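Long-range contact in endoribonuclease MazF4 (Mycobacterium tuberculosis, PDB 5XE2), which cuts single-stranded mRNA within the sequence UCGCU as the toxin of a type II toxin-antitoxin pair, and is neutralised by its cognate antitoxin MazE4: residues 44-56 and 61-73. Numbering follows the deposited sequence.
Sequences TTTRRTIPTWVAM and PLTGYVNADNIET
T44 and Y65 form a hydrogen-bonded antiparallel pair: Y65 N donates to T44 O (2.8 Å) and Y65 O accepts from T44 N. On the other edge V54 and V66 pair likewise, V66 N reaching V54 O at 2.7 Å and V54 N returning to V66 O, while M56 N ends the run on G64 O. That carbonyl also accepts from a water that donates to M56 O. Strands 53-55 and 65-67 form the hairpin at one edge of the SH3-like sheet of the MazF/PemK fold, 65-67 lying between 53-55 and the end of 37-44; V54 and V66, beta-branched and apolar, lie on the same face of the sheet, V54 against K93 and A97 of helix 88-101 and V66 against V41 of strand 37-44.

At the turn N67 to N70, T52 serves twice. Its O accepts from A68 N, and its hydroxyl, set between backbone N and carbonyl carbon (chi1 49°), donates to D69 OD2 (2.7 Å), meeting it 48° out of the carboxylate plane. A water donates to the same OD2 and accepts from W53 NE1 (3.1 Å), which satisfies the indole; N67 OD1 lies close to NE1 but at a poor angle for a bond, and instead takes a weak one from D69 N. The broad indole is sandwiched, R48 CB over one face and N67 CB over the other.

The returning loop passes over the ring of Y65: R47 CA sits over its face, 3.9 Å from the centroid, and the extended arginine chain runs on past the hydroxyl, with CG 3.3 Å from Y65 OH. A55, small enough to admit the ring, brings CB to 3.5 Å from Y65 CE2.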
loop_
_atom_site.group_PDB
_atom_site.type_symbol
_atom_site.label_atom_id
_atom_site.label_comp_id
_atom_site.label_asym_id
_atom_site.label_seq_id
_atom_site.Cartn_x
_atom_site.Cartn_y
_atom_site.Cartn_z
ATOM N N THR A 44 0.319 2.636 -15.568
ATOM C CA THR A 44 -0.389 1.978 -16.657
ATOM C C THR A 44 -0.716 2.968 -17.778
ATOM O O THR A 44 -0.806 4.180 -17.555
ATOM C CB THR A 44 -1.674 1.262 -16.160
ATOM O OG1 THR A 44 -2.364 0.672 -17.270
ATOM C CG2 THR A 44 -2.618 2.223 -15.442
ATOM N N THR A 45 -0.864 2.423 -18.985
ATOM C CA THR A 45 -1.361 3.174 -20.132
ATOM C C THR A 45 -2.884 3.210 -20.107
ATOM O O THR A 45 -3.490 4.028 -20.814
ATOM C CB THR A 45 -0.923 2.545 -21.464
ATOM O OG1 THR A 45 -1.456 1.221 -21.563
ATOM C CG2 THR A 45 0.593 2.489 -21.568
ATOM N N THR A 46 -3.500 2.328 -19.311
ATOM C CA THR A 46 -4.946 2.308 -19.170
ATOM C C THR A 46 -5.389 3.645 -18.608
ATOM O O THR A 46 -4.794 4.162 -17.662
ATOM C CB THR A 46 -5.436 1.171 -18.249
ATOM O OG1 THR A 46 -4.945 -0.079 -18.735
ATOM C CG2 THR A 46 -6.952 1.120 -18.206
ATOM N N ARG A 47 -6.416 4.201 -19.231
ATOM C CA ARG A 47 -6.948 5.494 -18.876
ATOM C C ARG A 47 -8.236 5.303 -18.093
ATOM O O ARG A 47 -9.122 4.569 -18.532
ATOM C CB ARG A 47 -7.234 6.287 -20.145
ATOM C CG ARG A 47 -7.924 7.612 -19.903
ATOM C CD ARG A 47 -8.101 8.345 -21.209
ATOM N NE ARG A 47 -8.742 9.636 -20.997
ATOM C CZ ARG A 47 -9.022 10.505 -21.964
ATOM N NH1 ARG A 47 -8.723 10.229 -23.236
ATOM N NH2 ARG A 47 -9.607 11.660 -21.653
ATOM N N ARG A 48 -8.313 5.936 -16.925
ATOM C CA ARG A 48 -9.563 6.082 -16.179
ATOM C C ARG A 48 -9.604 7.439 -15.498
ATOM O O ARG A 48 -8.561 8.035 -15.240
ATOM C CB ARG A 48 -9.707 4.966 -15.156
ATOM C CG ARG A 48 -9.811 3.605 -15.815
ATOM C CD ARG A 48 -10.098 2.535 -14.815
ATOM N NE ARG A 48 -11.434 2.675 -14.254
ATOM C CZ ARG A 48 -11.862 2.026 -13.176
ATOM N NH1 ARG A 48 -11.055 1.199 -12.521
ATOM N NH2 ARG A 48 -13.101 2.217 -12.742
ATOM N N THR A 49 -10.809 7.928 -15.234
ATOM C CA THR A 49 -11.002 9.251 -14.634
ATOM C C THR A 49 -11.693 9.070 -13.280
ATOM O O THR A 49 -12.870 9.395 -13.113
ATOM C CB THR A 49 -11.805 10.205 -15.571
ATOM O OG1 THR A 49 -13.215 9.972 -15.446
ATOM C CG2 THR A 49 -11.393 10.023 -17.038
ATOM N N ILE A 50 -10.945 8.523 -12.324
ATOM C CA ILE A 50 -11.468 8.231 -10.983
ATOM C C ILE A 50 -10.495 8.753 -9.915
ATOM O O ILE A 50 -9.312 8.914 -10.202
ATOM C CB ILE A 50 -11.769 6.720 -10.801
ATOM C CG1 ILE A 50 -10.507 5.864 -10.978
ATOM C CG2 ILE A 50 -12.838 6.284 -11.790
ATOM C CD1 ILE A 50 -10.722 4.388 -10.690
ATOM N N PRO A 51 -10.994 9.032 -8.686
ATOM C CA PRO A 51 -10.139 9.667 -7.671
ATOM C C PRO A 51 -8.794 8.972 -7.401
ATOM O O PRO A 51 -7.813 9.647 -7.119
ATOM C CB PRO A 51 -11.022 9.658 -6.415
ATOM C CG PRO A 51 -12.412 9.705 -6.936
ATOM C CD PRO A 51 -12.402 8.954 -8.239
ATOM N N THR A 52 -8.737 7.647 -7.508
ATOM C CA THR A 52 -7.493 6.907 -7.215
ATOM C C THR A 52 -6.520 6.747 -8.394
ATOM O O THR A 52 -5.470 6.118 -8.240
ATOM C CB THR A 52 -7.813 5.529 -6.623
ATOM O OG1 THR A 52 -8.807 4.881 -7.434
ATOM C CG2 THR A 52 -8.320 5.693 -5.196
ATOM N N TRP A 53 -6.871 7.287 -9.561
ATOM C CA TRP A 53 -5.980 7.298 -10.717
ATOM C C TRP A 53 -5.459 8.716 -10.919
ATOM O O TRP A 53 -6.224 9.674 -10.794
ATOM C CB TRP A 53 -6.698 6.772 -11.958
ATOM C CG TRP A 53 -6.846 5.275 -11.899
ATOM C CD1 TRP A 53 -7.259 4.523 -10.823
ATOM C CD2 TRP A 53 -6.557 4.350 -12.932
ATOM N NE1 TRP A 53 -7.256 3.195 -11.136
ATOM C CE2 TRP A 53 -6.831 3.056 -12.426
ATOM C CE3 TRP A 53 -6.102 4.478 -14.242
ATOM C CZ2 TRP A 53 -6.661 1.903 -13.187
ATOM C CZ3 TRP A 53 -5.943 3.344 -14.986
ATOM C CH2 TRP A 53 -6.215 2.070 -14.466
ATOM N N VAL A 54 -4.158 8.840 -11.169
ATOM C CA VAL A 54 -3.510 10.133 -11.390
ATOM C C VAL A 54 -2.825 10.115 -12.756
ATOM O O VAL A 54 -1.916 9.333 -12.976
ATOM C CB VAL A 54 -2.463 10.448 -10.288
ATOM C CG1 VAL A 54 -1.842 11.824 -10.510
ATOM C CG2 VAL A 54 -3.104 10.377 -8.905
ATOM N N ALA A 55 -3.271 10.979 -13.662
ATOM C CA ALA A 55 -2.627 11.130 -14.961
ATOM C C ALA A 55 -1.302 11.871 -14.804
ATOM O O ALA A 55 -1.207 12.860 -14.068
ATOM C CB ALA A 55 -3.540 11.887 -15.932
ATOM N N MET A 56 -0.284 11.395 -15.508
ATOM C CA MET A 56 0.974 12.113 -15.604
ATOM C C MET A 56 0.730 13.392 -16.393
ATOM O O MET A 56 -0.154 13.437 -17.255
ATOM C CB MET A 56 2.030 11.271 -16.312
ATOM C CG MET A 56 2.455 10.010 -15.579
ATOM S SD MET A 56 3.142 10.338 -13.939
ATOM C CE MET A 56 3.997 8.807 -13.624
ATOM N N PRO A 61 8.227 12.885 -16.407
ATOM C CA PRO A 61 9.113 12.132 -17.306
ATOM C C PRO A 61 8.452 11.014 -18.127
ATOM O O PRO A 61 9.073 10.489 -19.053
ATOM C CB PRO A 61 10.122 11.508 -16.335
ATOM C CG PRO A 61 9.347 11.350 -15.074
ATOM C CD PRO A 61 8.567 12.628 -14.994
ATOM N N LEU A 62 7.234 10.623 -17.763
ATOM C CA LEU A 62 6.553 9.514 -18.399
ATOM C C LEU A 62 5.122 9.917 -18.721
ATOM O O LEU A 62 4.565 10.827 -18.094
ATOM C CB LEU A 62 6.567 8.305 -17.464
ATOM C CG LEU A 62 7.958 7.825 -17.018
ATOM C CD1 LEU A 62 7.907 7.104 -15.684
ATOM C CD2 LEU A 62 8.597 6.954 -18.087
ATOM N N THR A 63 4.546 9.246 -19.715
ATOM C CA THR A 63 3.122 9.392 -20.031
ATOM C C THR A 63 2.319 8.339 -19.243
ATOM O O THR A 63 2.889 7.567 -18.460
ATOM C CB THR A 63 2.871 9.313 -21.557
ATOM O OG1 THR A 63 1.580 9.855 -21.866
ATOM C CG2 THR A 63 2.955 7.887 -22.089
ATOM N N GLY A 64 1.002 8.323 -19.435
ATOM C CA GLY A 64 0.142 7.348 -18.770
ATOM C C GLY A 64 -0.363 7.784 -17.404
ATOM O O GLY A 64 -0.475 8.986 -17.123
ATOM N N TYR A 65 -0.699 6.795 -16.570
ATOM C CA TYR A 65 -1.498 7.016 -15.370
ATOM C C TYR A 65 -0.969 6.181 -14.224
ATOM O O TYR A 65 -0.516 5.057 -14.440
ATOM C CB TYR A 65 -2.971 6.634 -15.621
ATOM C CG TYR A 65 -3.583 7.369 -16.789
ATOM C CD1 TYR A 65 -3.343 6.934 -18.098
ATOM C CD2 TYR A 65 -4.370 8.511 -16.603
ATOM C CE1 TYR A 65 -3.866 7.606 -19.185
ATOM C CE2 TYR A 65 -4.911 9.191 -17.693
ATOM C CZ TYR A 65 -4.648 8.731 -18.981
ATOM O OH TYR A 65 -5.153 9.368 -20.096
ATOM N N VAL A 66 -1.047 6.728 -13.012
ATOM C CA VAL A 66 -0.712 5.996 -11.795
ATOM C C VAL A 66 -1.998 5.396 -11.227
ATOM O O VAL A 66 -2.973 6.121 -11.003
ATOM C CB VAL A 66 -0.014 6.912 -10.757
ATOM C CG1 VAL A 66 0.114 6.232 -9.401
ATOM C CG2 VAL A 66 1.354 7.343 -11.275
ATOM N N ASN A 67 -2.006 4.076 -11.033
ATOM C CA ASN A 67 -3.104 3.392 -10.329
ATOM C C ASN A 67 -2.753 3.224 -8.838
ATOM O O ASN A 67 -2.069 2.267 -8.449
ATOM C CB ASN A 67 -3.401 2.047 -10.995
ATOM C CG ASN A 67 -4.472 1.241 -10.264
ATOM O OD1 ASN A 67 -5.133 1.726 -9.349
ATOM N ND2 ASN A 67 -4.631 -0.013 -10.666
ATOM N N ALA A 68 -3.225 4.160 -8.015
ATOM C CA ALA A 68 -2.954 4.147 -6.564
ATOM C C ALA A 68 -3.728 3.076 -5.801
ATOM O O ALA A 68 -3.439 2.844 -4.629
ATOM C CB ALA A 68 -3.220 5.517 -5.952
ATOM N N ASP A 69 -4.711 2.435 -6.443
ATOM C CA ASP A 69 -5.366 1.254 -5.857
ATOM C C ASP A 69 -4.475 0.013 -5.832
ATOM O O ASP A 69 -4.689 -0.871 -5.004
ATOM C CB ASP A 69 -6.686 0.920 -6.580
ATOM C CG ASP A 69 -7.793 1.915 -6.273
ATOM O OD1 ASP A 69 -7.853 2.416 -5.133
ATOM O OD2 ASP A 69 -8.615 2.194 -7.165
ATOM N N ASN A 70 -3.491 -0.053 -6.731
ATOM C CA ASN A 70 -2.629 -1.218 -6.843
ATOM C C ASN A 70 -1.302 -0.937 -6.147
ATOM O O ASN A 70 -0.336 -0.485 -6.765
ATOM C CB ASN A 70 -2.459 -1.587 -8.323
ATOM C CG ASN A 70 -1.709 -2.904 -8.556
ATOM O OD1 ASN A 70 -1.375 -3.187 -9.693
ATOM N ND2 ASN A 70 -1.466 -3.713 -7.518
ATOM N N ILE A 71 -1.288 -1.199 -4.843
ATOM C CA ILE A 71 -0.142 -0.951 -3.983
ATOM C C ILE A 71 0.518 -2.295 -3.679
ATOM O O ILE A 71 -0.153 -3.234 -3.240
ATOM C CB ILE A 71 -0.564 -0.241 -2.671
ATOM C CG1 ILE A 71 -1.299 1.079 -2.956
ATOM C CG2 ILE A 71 0.651 0.066 -1.801
ATOM C CD1 ILE A 71 -2.246 1.517 -1.853
ATOM N N GLU A 72 1.827 -2.392 -3.912
ATOM C CA GLU A 72 2.569 -3.636 -3.668
ATOM C C GLU A 72 3.930 -3.398 -3.038
ATOM O O GLU A 72 4.509 -2.319 -3.155
ATOM C CB GLU A 72 2.721 -4.422 -4.976
ATOM C CG GLU A 72 1.387 -4.935 -5.493
ATOM C CD GLU A 72 1.490 -5.917 -6.631
ATOM O OE1 GLU A 72 2.566 -6.530 -6.812
ATOM O OE2 GLU A 72 0.477 -6.071 -7.362
ATOM N N THR A 73 4.425 -4.424 -2.358
ATOM C CA THR A 73 5.741 -4.414 -1.778
ATOM C C THR A 73 6.689 -5.111 -2.764
ATOM O O THR A 73 6.464 -6.258 -3.139
ATOM C CB THR A 73 5.744 -5.127 -0.410
ATOM O OG1 THR A 73 4.821 -4.475 0.470
ATOM C CG2 THR A 73 7.138 -5.101 0.229
HETATM O O HOH W 1 -8.449 0.833 -9.498
HETATM O O HOH W 2 -0.826 11.008 -19.191
#